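PDB 5FR8: probable TonB-dependent siderophore receptor PirA from Acinetobacter baumannii, which probably binds iron-chelating siderophores, possibly including ferric enterobactin, at the cell surface in the first step of iron uptake across the outer membrane. Local coordinates for residues N638-Y644 against Y678-N684; D593-N599 against N624-D630; D704-L708 against N719-R723; I524-L529 against G585-F591. All blocks are in the same frame, centred on the assembly; numbering follows the deposited sequence.

Contact 1. Residues N638-Y644 against Y678-N684. With C8E ((hydroxyethyloxy)tri(ethyloxy)octane), chain C.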
# COMPACT_ATOMS: atom_id res chain seq x y z
N ASN A 638 -19.92 -18.46 -10.26
CA ASN A 638 -19.63 -17.22 -9.57
C ASN A 638 -19.49 -16.05 -10.54
O ASN A 638 -18.86 -16.20 -11.58
CB ASN A 638 -18.34 -17.41 -8.76
CG ASN A 638 -17.82 -16.12 -8.18
OD1 ASN A 638 -17.27 -15.27 -8.89
ND2 ASN A 638 -17.99 -15.96 -6.87
N PHE A 639 -20.07 -14.90 -10.21
CA PHE A 639 -20.11 -13.74 -11.12
C PHE A 639 -19.69 -12.47 -10.40
O PHE A 639 -20.10 -12.25 -9.26
CB PHE A 639 -21.54 -13.54 -11.66
CG PHE A 639 -21.69 -12.40 -12.64
CD1 PHE A 639 -21.25 -12.53 -13.95
CD2 PHE A 639 -22.31 -11.21 -12.27
CE1 PHE A 639 -21.41 -11.50 -14.87
CE2 PHE A 639 -22.48 -10.18 -13.18
CZ PHE A 639 -22.02 -10.32 -14.48
N VAL A 640 -18.90 -11.64 -11.08
CA VAL A 640 -18.36 -10.40 -10.49
C VAL A 640 -18.55 -9.27 -11.50
O VAL A 640 -18.44 -9.48 -12.72
CB VAL A 640 -16.85 -10.54 -10.08
CG1 VAL A 640 -15.97 -10.72 -11.31
CG2 VAL A 640 -16.35 -9.36 -9.24
N PHE A 641 -18.86 -8.09 -10.99
CA PHE A 641 -19.09 -6.92 -11.85
C PHE A 641 -18.67 -5.69 -11.08
O PHE A 641 -18.94 -5.55 -9.89
CB PHE A 641 -20.56 -6.81 -12.25
CG PHE A 641 -20.90 -5.62 -13.10
CD1 PHE A 641 -20.67 -5.63 -14.48
CD2 PHE A 641 -21.54 -4.50 -12.55
CE1 PHE A 641 -21.02 -4.54 -15.28
CE2 PHE A 641 -21.89 -3.41 -13.34
CZ PHE A 641 -21.63 -3.44 -14.71
N THR A 642 -17.99 -4.81 -11.78
CA THR A 642 -17.48 -3.63 -11.16
C THR A 642 -17.72 -2.48 -12.11
O THR A 642 -17.56 -2.64 -13.31
CB THR A 642 -15.99 -3.77 -10.87
OG1 THR A 642 -15.82 -4.73 -9.82
CG2 THR A 642 -15.40 -2.46 -10.44
N GLN A 643 -18.07 -1.34 -11.56
CA GLN A 643 -18.42 -0.19 -12.35
C GLN A 643 -17.70 1.02 -11.75
O GLN A 643 -17.73 1.26 -10.53
CB GLN A 643 -19.94 -0.03 -12.32
CG GLN A 643 -20.51 1.26 -12.87
CD GLN A 643 -22.03 1.28 -12.83
OE1 GLN A 643 -22.65 0.36 -12.29
NE2 GLN A 643 -22.64 2.32 -13.40
N TYR A 644 -17.00 1.74 -12.63
CA TYR A 644 -16.20 2.88 -12.22
C TYR A 644 -16.76 4.12 -12.86
O TYR A 644 -16.87 4.18 -14.08
CB TYR A 644 -14.76 2.75 -12.73
CG TYR A 644 -14.00 1.52 -12.33
CD1 TYR A 644 -13.65 1.27 -10.99
CD2 TYR A 644 -13.60 0.61 -13.30
CE1 TYR A 644 -12.95 0.12 -10.62
CE2 TYR A 644 -12.89 -0.54 -12.95
CZ TYR A 644 -12.58 -0.77 -11.62
OH TYR A 644 -11.89 -1.89 -11.30
N TYR A 678 -16.72 3.33 -16.89
CA TYR A 678 -16.77 2.04 -17.57
C TYR A 678 -16.92 0.88 -16.58
O TYR A 678 -17.01 1.09 -15.36
CB TYR A 678 -15.52 1.86 -18.44
CG TYR A 678 -14.22 1.71 -17.68
CD1 TYR A 678 -13.49 2.82 -17.25
CD2 TYR A 678 -13.69 0.44 -17.43
CE1 TYR A 678 -12.28 2.68 -16.57
CE2 TYR A 678 -12.48 0.29 -16.74
CZ TYR A 678 -11.79 1.41 -16.32
OH TYR A 678 -10.60 1.24 -15.65
N SER A 679 -16.97 -0.33 -17.11
CA SER A 679 -17.28 -1.50 -16.31
C SER A 679 -16.57 -2.74 -16.84
O SER A 679 -16.26 -2.83 -18.02
CB SER A 679 -18.79 -1.75 -16.29
OG SER A 679 -19.21 -2.52 -17.42
N THR A 680 -16.32 -3.70 -15.95
CA THR A 680 -15.81 -5.00 -16.34
C THR A 680 -16.56 -6.08 -15.57
O THR A 680 -17.15 -5.80 -14.52
CB THR A 680 -14.30 -5.17 -16.01
OG1 THR A 680 -14.13 -5.25 -14.60
CG2 THR A 680 -13.47 -4.02 -16.58
N ALA A 681 -16.55 -7.30 -16.10
CA ALA A 681 -17.22 -8.41 -15.45
C ALA A 681 -16.41 -9.70 -15.56
O ALA A 681 -15.49 -9.78 -16.38
CB ALA A 681 -18.57 -8.60 -16.08
N GLY A 682 -16.74 -10.70 -14.74
CA GLY A 682 -16.15 -12.03 -14.87
C GLY A 682 -17.07 -13.15 -14.43
O GLY A 682 -17.94 -12.93 -13.60
N ILE A 683 -16.87 -14.35 -14.98
CA ILE A 683 -17.54 -15.56 -14.48
C ILE A 683 -16.56 -16.69 -14.18
O ILE A 683 -15.46 -16.73 -14.72
CB ILE A 683 -18.58 -16.15 -15.46
CG1 ILE A 683 -17.96 -16.38 -16.84
CG2 ILE A 683 -19.82 -15.26 -15.55
CD1 ILE A 683 -18.80 -17.28 -17.72
N ASN A 684 -16.99 -17.58 -13.29
CA ASN A 684 -16.31 -18.83 -13.03
C ASN A 684 -17.32 -19.92 -13.12
O ASN A 684 -18.49 -19.70 -12.82
CB ASN A 684 -15.82 -18.91 -11.58
CG ASN A 684 -14.81 -17.85 -11.25
OD1 ASN A 684 -13.89 -17.61 -12.01
ND2 ASN A 684 -14.96 -17.24 -10.11
C1 C8E C . -26.79 -0.14 -0.35
C2 C8E C . -25.60 -0.16 -1.32
C3 C8E C . -25.52 -1.40 -2.24
C4 C8E C . -25.01 -1.09 -3.67
C5 C8E C . -25.47 -2.15 -4.71
C6 C8E C . -26.97 -2.07 -5.03
C7 C8E C . -27.36 -2.87 -6.28
C8 C8E C . -28.49 -3.90 -6.03
O9 C8E C . -28.30 -5.02 -6.94
C10 C8E C . -28.77 -6.27 -6.40
C11 C8E C . -28.64 -7.43 -7.41
O12 C8E C . -27.35 -7.45 -8.05
C13 C8E C . -27.35 -8.19 -9.31
C14 C8E C . -25.90 -8.48 -9.77
O15 C8E C . -25.82 -8.92 -11.13
C16 C8E C . -25.64 -7.87 -12.13
C17 C8E C . -26.63 -7.96 -13.33
O18 C8E C . -26.24 -7.04 -14.37
C19 C8E C . -25.04 -7.48 -15.08
C20 C8E C . -24.32 -6.39 -15.92
O21 C8E C . -23.58 -6.91 -17.08
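Backbone hydrogen bonds define this contact. Strands 638-644 and 678-684 run antiparallel, their axes 4.7 Å apart, and each hydrogen-bonded pair exchanges two bonds: Val640 N to Gly682 O is 3.0 Å and Gly682 N to Val640 O 2.9 Å, with Thr642-Thr680 and Asn638-Asn684 alike. Between them CA-H...O contacts fill in, as from Ile683 CA to Asn638 O (3.2 Å). Apolar packing occupies one face. Phe639 CD1 meets Ile683 CG2 at 3.5 Å, and Phe641 CD1 lies 4.0 Å from Ala681 CB, whose small methyl lets the ring settle across the neighbouring strand. Detergent touches here too, C20 of C8E lying over the Phe641 ring. On the other face Tyr644 and Tyr678 form an oblique aromatic pair, centroids 5.2 Å apart, while Val640 reaches Leu52 and Arg64 of the plug, and Asn638 and Thr642 bond to Asp628 and Asn624. Aromatic and mainly apolar on the detergent-touched face, more polar on the face toward the plug, this is the wall of a TonB-dependent receptor's transmembrane beta-barrel.

Contact 2. Residues D593-N599 against N624-D630. With C8E ((hydroxyethyloxy)tri(ethyloxy)octane), chain C.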
# COMPACT_ATOMS: atom_id res chain seq x y z
N ASP A 593 -28.45 -21.01 -1.02
CA ASP A 593 -27.64 -21.45 -2.17
C ASP A 593 -27.27 -20.30 -3.08
O ASP A 593 -26.19 -20.29 -3.64
CB ASP A 593 -28.37 -22.51 -3.01
CG ASP A 593 -28.52 -23.87 -2.30
OD1 ASP A 593 -27.83 -24.14 -1.29
OD2 ASP A 593 -29.33 -24.69 -2.78
N ILE A 594 -28.18 -19.33 -3.23
CA ILE A 594 -27.93 -18.12 -4.02
C ILE A 594 -27.55 -16.94 -3.11
O ILE A 594 -28.26 -16.66 -2.14
CB ILE A 594 -29.21 -17.65 -4.79
CG1 ILE A 594 -29.73 -18.70 -5.79
CG2 ILE A 594 -28.92 -16.32 -5.47
CD1 ILE A 594 -28.98 -18.76 -7.10
N ARG A 595 -26.49 -16.20 -3.45
CA ARG A 595 -26.05 -15.06 -2.64
C ARG A 595 -25.44 -13.92 -3.44
O ARG A 595 -24.84 -14.13 -4.50
CB ARG A 595 -25.02 -15.50 -1.64
CG ARG A 595 -25.49 -16.54 -0.65
CD ARG A 595 -24.32 -17.03 0.18
NE ARG A 595 -23.17 -17.44 -0.63
CZ ARG A 595 -23.12 -18.55 -1.38
NH1 ARG A 595 -24.16 -19.38 -1.46
NH2 ARG A 595 -22.00 -18.84 -2.05
N TRP A 596 -25.59 -12.71 -2.89
CA TRP A 596 -25.14 -11.48 -3.53
C TRP A 596 -24.41 -10.57 -2.52
O TRP A 596 -24.96 -10.21 -1.48
CB TRP A 596 -26.34 -10.70 -4.12
CG TRP A 596 -26.85 -11.20 -5.49
CD1 TRP A 596 -26.25 -11.04 -6.72
CD2 TRP A 596 -28.09 -11.90 -5.74
NE1 TRP A 596 -27.03 -11.61 -7.71
CE2 TRP A 596 -28.16 -12.14 -7.14
CE3 TRP A 596 -29.15 -12.33 -4.93
CZ2 TRP A 596 -29.24 -12.82 -7.73
CZ3 TRP A 596 -30.23 -13.01 -5.53
CH2 TRP A 596 -30.26 -13.24 -6.91
N THR A 597 -23.19 -10.18 -2.84
CA THR A 597 -22.48 -9.19 -2.04
C THR A 597 -22.18 -7.99 -2.94
O THR A 597 -21.45 -8.12 -3.91
CB THR A 597 -21.17 -9.75 -1.43
OG1 THR A 597 -21.43 -10.97 -0.74
CG2 THR A 597 -20.53 -8.75 -0.45
N ASN A 598 -22.78 -6.84 -2.61
CA ASN A 598 -22.58 -5.59 -3.35
C ASN A 598 -22.15 -4.43 -2.45
O ASN A 598 -22.52 -4.34 -1.28
CB ASN A 598 -23.86 -5.14 -4.08
CG ASN A 598 -24.26 -6.06 -5.22
OD1 ASN A 598 -23.58 -7.05 -5.51
ND2 ASN A 598 -25.39 -5.74 -5.88
N ASN A 599 -21.37 -3.52 -3.02
CA ASN A 599 -21.09 -2.25 -2.39
C ASN A 599 -20.97 -1.11 -3.41
O ASN A 599 -20.85 -1.32 -4.63
CB ASN A 599 -19.80 -2.33 -1.58
CG ASN A 599 -18.57 -2.46 -2.45
OD1 ASN A 599 -18.18 -1.52 -3.15
ND2 ASN A 599 -17.94 -3.64 -2.41
N ASN A 624 -19.49 -2.29 -6.79
CA ASN A 624 -19.05 -3.67 -6.93
C ASN A 624 -20.18 -4.64 -6.64
O ASN A 624 -21.00 -4.40 -5.75
CB ASN A 624 -17.90 -3.97 -5.97
CG ASN A 624 -16.63 -3.26 -6.34
OD1 ASN A 624 -15.81 -3.75 -7.13
ND2 ASN A 624 -16.45 -2.07 -5.76
N SER A 625 -20.21 -5.73 -7.41
CA SER A 625 -21.17 -6.80 -7.18
C SER A 625 -20.49 -8.13 -7.30
O SER A 625 -19.85 -8.41 -8.31
CB SER A 625 -22.29 -6.75 -8.20
OG SER A 625 -23.07 -7.96 -8.18
N ILE A 626 -20.65 -8.95 -6.28
CA ILE A 626 -20.29 -10.35 -6.39
C ILE A 626 -21.53 -11.28 -6.23
O ILE A 626 -22.38 -11.06 -5.36
CB ILE A 626 -19.15 -10.73 -5.40
CG1 ILE A 626 -18.01 -9.70 -5.44
CG2 ILE A 626 -18.60 -12.10 -5.75
CD1 ILE A 626 -18.05 -8.60 -4.38
N PHE A 627 -21.60 -12.31 -7.07
CA PHE A 627 -22.73 -13.24 -7.11
C PHE A 627 -22.24 -14.68 -6.98
O PHE A 627 -21.29 -15.11 -7.66
CB PHE A 627 -23.52 -13.05 -8.40
CG PHE A 627 -24.48 -14.16 -8.74
CD1 PHE A 627 -25.70 -14.26 -8.09
CD2 PHE A 627 -24.20 -15.05 -9.76
CE1 PHE A 627 -26.60 -15.26 -8.43
CE2 PHE A 627 -25.09 -16.05 -10.10
CZ PHE A 627 -26.30 -16.16 -9.44
N ASP A 628 -22.91 -15.43 -6.11
CA ASP A 628 -22.58 -16.82 -5.91
C ASP A 628 -23.82 -17.69 -5.95
O ASP A 628 -24.86 -17.35 -5.39
CB ASP A 628 -21.86 -16.98 -4.58
CG ASP A 628 -20.37 -16.99 -4.74
OD1 ASP A 628 -19.82 -17.90 -5.42
OD2 ASP A 628 -19.73 -16.07 -4.19
N TYR A 629 -23.67 -18.83 -6.61
CA TYR A 629 -24.74 -19.80 -6.79
C TYR A 629 -24.12 -21.20 -6.71
O TYR A 629 -23.32 -21.60 -7.57
CB TYR A 629 -25.46 -19.54 -8.13
CG TYR A 629 -26.61 -20.45 -8.48
CD1 TYR A 629 -27.25 -21.23 -7.52
CD2 TYR A 629 -27.11 -20.48 -9.78
CE1 TYR A 629 -28.33 -22.03 -7.85
CE2 TYR A 629 -28.19 -21.27 -10.13
CZ TYR A 629 -28.80 -22.04 -9.16
OH TYR A 629 -29.86 -22.84 -9.52
N ASP A 630 -24.46 -21.93 -5.65
CA ASP A 630 -24.05 -23.32 -5.51
C ASP A 630 -25.10 -24.20 -6.18
O ASP A 630 -26.20 -24.40 -5.63
CB ASP A 630 -23.87 -23.71 -4.02
CG ASP A 630 -22.80 -22.86 -3.29
OD1 ASP A 630 -21.68 -22.63 -3.78
OD2 ASP A 630 -23.10 -22.42 -2.17
C1 C8E C . -26.79 -0.14 -0.35
C2 C8E C . -25.60 -0.16 -1.32
C3 C8E C . -25.52 -1.40 -2.24
C4 C8E C . -25.01 -1.09 -3.67
C5 C8E C . -25.47 -2.15 -4.71
C6 C8E C . -26.97 -2.07 -5.03
C7 C8E C . -27.36 -2.87 -6.28
C8 C8E C . -28.49 -3.90 -6.03
O9 C8E C . -28.30 -5.02 -6.94
C10 C8E C . -28.77 -6.27 -6.40
C11 C8E C . -28.64 -7.43 -7.41
O12 C8E C . -27.35 -7.45 -8.05
C13 C8E C . -27.35 -8.19 -9.31
C14 C8E C . -25.90 -8.48 -9.77
O15 C8E C . -25.82 -8.92 -11.13
C16 C8E C . -25.64 -7.87 -12.13
C17 C8E C . -26.63 -7.96 -13.33
O18 C8E C . -26.24 -7.04 -14.37
C19 C8E C . -25.04 -7.48 -15.08
C20 C8E C . -24.32 -6.39 -15.92
O21 C8E C . -23.58 -6.91 -17.08
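The shortest polar links are backbone hydrogen bonds between antiparallel strands, such as Ile626 N to Thr597 O at 2.6 Å and Arg595 N to Asp628 O at 2.8 Å. Asp630 N extends the pairing to Asp593 O (3.1 Å). A salt bridge joins Arg595 NH1 to Asp630 OD2 at 3.3 Å; the long arginine can reach diagonally past its direct partner, Asp628, and NH1 also bonds to Gly592 O. Asn624 ND2 donates to Asn599 OD1 (3.2 Å), while Asn624 OD1 bonds to Thr642 of the next strand and Asn599 ND2 to the plug backbone at Arg64. On the opposite face, Ser625 OG bonds weakly to Asn598 OD1 (2.9 Å), and Asn598 ND2 weakly to the detergent ether O12. Trp596 lies between C8E over one ring face and Phe627 over the other, with Trp596 CE2 3.4 Å from Phe627 CD1, and Ile594 CG2 is 3.9 Å from Phe627 CE1. Trp596, Phe627 and Ile594 thus suit the membrane side, whereas the charges lie on the face toward the plug.

Contact 3. Residues D704-L708 against N719-R723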
# COMPACT_ATOMS: atom_id res chain seq x y z
N ASP A 704 -14.16 -7.74 -22.91
CA ASP A 704 -12.89 -7.14 -23.39
C ASP A 704 -12.84 -5.59 -23.34
O ASP A 704 -12.36 -4.95 -24.29
CB ASP A 704 -12.54 -7.63 -24.80
CG ASP A 704 -11.08 -7.34 -25.19
OD1 ASP A 704 -10.20 -7.42 -24.31
OD2 ASP A 704 -10.79 -7.04 -26.38
N LYS A 705 -13.29 -5.00 -22.22
CA LYS A 705 -13.13 -3.57 -22.00
C LYS A 705 -11.66 -3.37 -21.70
O LYS A 705 -11.20 -3.62 -20.60
CB LYS A 705 -13.96 -3.09 -20.81
CG LYS A 705 -14.59 -1.70 -20.99
CD LYS A 705 -13.64 -0.62 -21.51
CE LYS A 705 -14.44 0.62 -21.90
NZ LYS A 705 -13.70 1.58 -22.77
N GLN A 706 -10.90 -2.93 -22.69
CA GLN A 706 -9.47 -2.82 -22.55
C GLN A 706 -8.95 -1.41 -22.77
O GLN A 706 -9.03 -0.88 -23.87
CB GLN A 706 -8.75 -3.72 -23.54
CG GLN A 706 -7.25 -3.61 -23.39
CD GLN A 706 -6.50 -4.19 -24.54
OE1 GLN A 706 -6.86 -3.94 -25.71
NE2 GLN A 706 -5.43 -4.93 -24.24
N ILE A 707 -8.37 -0.83 -21.73
CA ILE A 707 -7.79 0.50 -21.87
C ILE A 707 -6.26 0.44 -21.85
O ILE A 707 -5.67 -0.23 -21.00
CB ILE A 707 -8.26 1.44 -20.76
CG1 ILE A 707 -9.78 1.41 -20.63
CG2 ILE A 707 -7.81 2.85 -21.06
CD1 ILE A 707 -10.26 1.81 -19.24
N LEU A 708 -5.65 1.18 -22.78
CA LEU A 708 -4.19 1.31 -22.90
C LEU A 708 -3.67 2.60 -22.28
O LEU A 708 -4.36 3.61 -22.27
CB LEU A 708 -3.78 1.31 -24.35
CG LEU A 708 -4.33 0.16 -25.19
CD1 LEU A 708 -3.83 0.29 -26.62
CD2 LEU A 708 -3.92 -1.18 -24.59
N ASN A 719 -2.87 0.61 -17.46
CA ASN A 719 -3.42 -0.41 -18.36
C ASN A 719 -4.56 -1.16 -17.68
O ASN A 719 -4.39 -1.70 -16.58
CB ASN A 719 -2.33 -1.38 -18.80
CG ASN A 719 -1.55 -0.86 -20.00
OD1 ASN A 719 -0.61 -0.08 -19.85
ND2 ASN A 719 -1.94 -1.30 -21.21
N GLU A 720 -5.72 -1.17 -18.31
CA GLU A 720 -6.79 -2.03 -17.85
C GLU A 720 -6.71 -3.26 -18.72
O GLU A 720 -6.92 -3.17 -19.93
CB GLU A 720 -8.14 -1.36 -18.02
CG GLU A 720 -9.32 -2.21 -17.56
CD GLU A 720 -9.39 -2.34 -16.04
OE1 GLU A 720 -9.20 -1.31 -15.35
OE2 GLU A 720 -9.64 -3.46 -15.55
N PRO A 721 -6.34 -4.41 -18.13
CA PRO A 721 -6.07 -5.55 -19.01
C PRO A 721 -7.33 -6.03 -19.68
O PRO A 721 -8.39 -6.00 -19.08
CB PRO A 721 -5.52 -6.62 -18.08
CG PRO A 721 -5.91 -6.19 -16.69
CD PRO A 721 -6.08 -4.70 -16.71
N GLY A 722 -7.17 -6.48 -20.91
CA GLY A 722 -8.27 -7.02 -21.67
C GLY A 722 -8.76 -8.36 -21.19
O GLY A 722 -8.52 -8.75 -20.07
N ARG A 723 -9.44 -9.08 -22.07
CA ARG A 723 -10.06 -10.36 -21.74
C ARG A 723 -8.97 -11.42 -21.47
O ARG A 723 -7.98 -11.50 -22.19
CB ARG A 723 -11.02 -10.82 -22.85
CG ARG A 723 -12.00 -11.89 -22.41
CD ARG A 723 -12.70 -12.57 -23.58
NE ARG A 723 -13.85 -11.82 -24.09
CZ ARG A 723 -13.90 -11.18 -25.26
NH1 ARG A 723 -12.86 -11.17 -26.09
NH2 ARG A 723 -15.00 -10.55 -25.60
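The carboxylate-bearing side chain of Asp704 lies across Arg723, its CB over one face of the guanidinium and 3.8 Å from Arg723 CZ. The two arms belong to the loop joining the last two strands of the TonB-dependent receptor barrel, 693-700 and 724-731, and by the usual topology of such barrels this loop is extracellular. Residues 719-723 are also part of the predicted TonB C-terminal box. Neither arm is a regular strand, yet they run nearly antiparallel, their end-to-end directions 162° apart. Glu720 N donates to Ile707 O at 2.8 Å; the return bond, Ile707 N to Glu720 O, is weak at 3.3 Å. Packing is modest: Ile707 CB sits 3.9 Å from Glu720 CB, and the Gln706 CG methylene rests 3.5 Å from the carbonyl Glu720 O.

The polar ends mostly turn outward to tie the loop to its surroundings. Arg723 forms a salt bridge with Glu178, Gln706 bonds to Glu182, and Glu720 accepts from Tyr678 on the barrel wall. At the foot of the loop Asp704 takes phi and psi of 43° and 44°, the left-handed region. Gly722 suits its place because a beta carbon there would clash with the Asp704 carboxylate, which comes in close to the backbone: Asp704 OD1 is 3.3 Å from Gly722 CA and accepts a hydrogen bond from Arg723 N at 2.9 Å.

Contact 4. Residues I524-L529 against G585-F591; sequences IVNASL and GSLGLDF. With C8E ((hydroxyethyloxy)tri(ethyloxy)octane), chain C.
Build neighbouring strands of a TonB-dependent receptor beta-barrel, 525-529 and 585-591, antiparallel at 177°, axes 4.6 Å apart. Backbones are extended between the ends; Ile524 enters from a turn (phi 71°, psi -25°) and Phe591 leaves at psi 43°. Pair Asn526 with Gly588 and Ser528 with Ser586 as hydrogen-bonded pairs (Gly588 N to Asn526 O 2.8 Å, Ser528 N to Ser586 O 3.0 Å); Val525-Leu589, Ala527-Leu587 and Leu529-Gly585 are non-hydrogen-bonded. Asp590 N bonds Ile524 O at 2.9 Å. On the membrane-facing side, Val525 CG2 abuts Leu589 CD2 (3.5 Å), and Leu587, chi1 t and chi2 p, brings CD1 to 4.3 Å from the shallow methyl Ala527 CB, while Leu587 CB meets C8E C3 at 3.3 Å. Ile524 lays CG1 on the Phe591 ring face (CH-pi, 4.3 Å to the centroid). On the other side Asn526 (p) folds into the hollow above Gly588, where a beta carbon would strike OD1. Beside it, Ser528 OG and Ser586 OG, both p, share a very short hydrogen bond of 2.5 Å.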
# COMPACT_ATOMS: atom_id res chain seq x y z
N ILE A 524 -31.40 -12.85 5.85
CA ILE A 524 -31.51 -12.76 4.38
C ILE A 524 -31.08 -11.41 3.82
O ILE A 524 -30.66 -11.33 2.67
CB ILE A 524 -32.94 -13.15 3.89
CG1 ILE A 524 -33.07 -13.13 2.36
CG2 ILE A 524 -34.01 -12.27 4.50
CD1 ILE A 524 -34.39 -13.75 1.89
N VAL A 525 -31.15 -10.35 4.62
CA VAL A 525 -30.76 -9.03 4.15
C VAL A 525 -29.97 -8.24 5.16
O VAL A 525 -30.29 -8.23 6.34
CB VAL A 525 -31.98 -8.14 3.84
CG1 VAL A 525 -31.54 -6.74 3.45
CG2 VAL A 525 -32.84 -8.78 2.76
N ASN A 526 -28.95 -7.56 4.68
CA ASN A 526 -28.18 -6.65 5.51
C ASN A 526 -27.70 -5.51 4.66
O ASN A 526 -27.52 -5.66 3.45
CB ASN A 526 -26.96 -7.35 6.07
CG ASN A 526 -26.09 -7.92 4.97
OD1 ASN A 526 -25.30 -7.21 4.35
ND2 ASN A 526 -26.27 -9.20 4.71
N ALA A 527 -27.47 -4.37 5.28
CA ALA A 527 -26.99 -3.23 4.54
C ALA A 527 -26.32 -2.23 5.47
O ALA A 527 -26.60 -2.17 6.67
CB ALA A 527 -28.14 -2.59 3.79
N SER A 528 -25.42 -1.44 4.90
CA SER A 528 -24.87 -0.30 5.62
C SER A 528 -24.81 0.91 4.70
O SER A 528 -24.73 0.79 3.47
CB SER A 528 -23.49 -0.59 6.18
OG SER A 528 -22.53 -0.73 5.13
N LEU A 529 -24.86 2.07 5.33
CA LEU A 529 -24.47 3.30 4.68
C LEU A 529 -23.68 4.11 5.70
O LEU A 529 -24.03 4.17 6.88
CB LEU A 529 -25.68 4.08 4.18
CG LEU A 529 -25.36 5.51 3.71
CD1 LEU A 529 -26.01 5.78 2.37
CD2 LEU A 529 -25.79 6.56 4.74
N GLY A 585 -21.41 2.39 1.07
CA GLY A 585 -22.55 1.57 1.41
C GLY A 585 -22.22 0.15 1.02
O GLY A 585 -21.33 -0.10 0.20
N SER A 586 -22.94 -0.79 1.61
CA SER A 586 -22.79 -2.19 1.26
C SER A 586 -24.16 -2.85 1.36
O SER A 586 -25.03 -2.38 2.10
CB SER A 586 -21.82 -2.86 2.22
OG SER A 586 -22.21 -2.63 3.57
N LEU A 587 -24.35 -3.92 0.61
CA LEU A 587 -25.63 -4.61 0.59
C LEU A 587 -25.45 -6.11 0.44
O LEU A 587 -24.80 -6.57 -0.51
CB LEU A 587 -26.47 -4.11 -0.58
CG LEU A 587 -27.68 -4.98 -0.92
CD1 LEU A 587 -28.70 -4.84 0.18
CD2 LEU A 587 -28.26 -4.57 -2.26
N GLY A 588 -26.05 -6.86 1.35
CA GLY A 588 -25.93 -8.31 1.32
C GLY A 588 -27.27 -9.03 1.24
O GLY A 588 -28.15 -8.79 2.06
N LEU A 589 -27.40 -9.93 0.27
CA LEU A 589 -28.62 -10.68 0.05
C LEU A 589 -28.36 -12.17 -0.00
O LEU A 589 -27.84 -12.68 -1.01
CB LEU A 589 -29.25 -10.25 -1.27
CG LEU A 589 -29.88 -8.87 -1.27
CD1 LEU A 589 -30.51 -8.60 -2.63
CD2 LEU A 589 -30.92 -8.75 -0.17
N ASP A 590 -28.74 -12.87 1.07
CA ASP A 590 -28.36 -14.28 1.27
C ASP A 590 -29.61 -15.14 1.12
O ASP A 590 -30.48 -15.12 1.98
CB ASP A 590 -27.74 -14.44 2.67
CG ASP A 590 -27.14 -15.84 2.94
OD1 ASP A 590 -27.62 -16.87 2.43
OD2 ASP A 590 -26.17 -15.89 3.71
N PHE A 591 -29.69 -15.91 0.03
CA PHE A 591 -30.80 -16.84 -0.14
C PHE A 591 -30.34 -18.29 -0.01
O PHE A 591 -30.75 -19.15 -0.78
CB PHE A 591 -31.48 -16.63 -1.52
CG PHE A 591 -32.19 -15.30 -1.67
CD1 PHE A 591 -33.51 -15.16 -1.26
CD2 PHE A 591 -31.54 -14.21 -2.23
CE1 PHE A 591 -34.17 -13.95 -1.41
CE2 PHE A 591 -32.18 -13.00 -2.38
CZ PHE A 591 -33.51 -12.86 -1.96
C1 C8E C . -26.79 -0.14 -0.35
C2 C8E C . -25.60 -0.16 -1.32
C3 C8E C . -25.52 -1.40 -2.24
C4 C8E C . -25.01 -1.09 -3.67
C5 C8E C . -25.47 -2.15 -4.71
C6 C8E C . -26.97 -2.07 -5.03
C7 C8E C . -27.36 -2.87 -6.28
C8 C8E C . -28.49 -3.90 -6.03
O9 C8E C . -28.30 -5.02 -6.94
C10 C8E C . -28.77 -6.27 -6.40
C11 C8E C . -28.64 -7.43 -7.41
O12 C8E C . -27.35 -7.45 -8.05
C13 C8E C . -27.35 -8.19 -9.31
C14 C8E C . -25.90 -8.48 -9.77
O15 C8E C . -25.82 -8.92 -11.13
C16 C8E C . -25.64 -7.87 -12.13
C17 C8E C . -26.63 -7.96 -13.33
O18 C8E C . -26.24 -7.04 -14.37
C19 C8E C . -25.04 -7.48 -15.08
C20 C8E C . -24.32 -6.39 -15.92
O21 C8E C . -23.58 -6.91 -17.08

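How the contacts relate
Along the chain the four contacts come in series, none nesting or crossing. Contact 4 comes first and closes 55 residues, bringing strand 525-541 against 564-591. After a tight turn, contact 2 closes the hairpin of 594-608 and 621-630; then contact 1 closes the 33 residues between 635-648 and 674-687. Contact 3 finally pinches off ten residues within the last long loop. The first three build six consecutive barrel strands, because backbone bonds also join contact 4 to contact 2 (Leu587 with Asn598) and contact 2 to contact 1 (Phe627 with Phe639). One C8E molecule touches all three. Contact 3 hangs on this wall through Glu720, bonded to Tyr678 of contact 1.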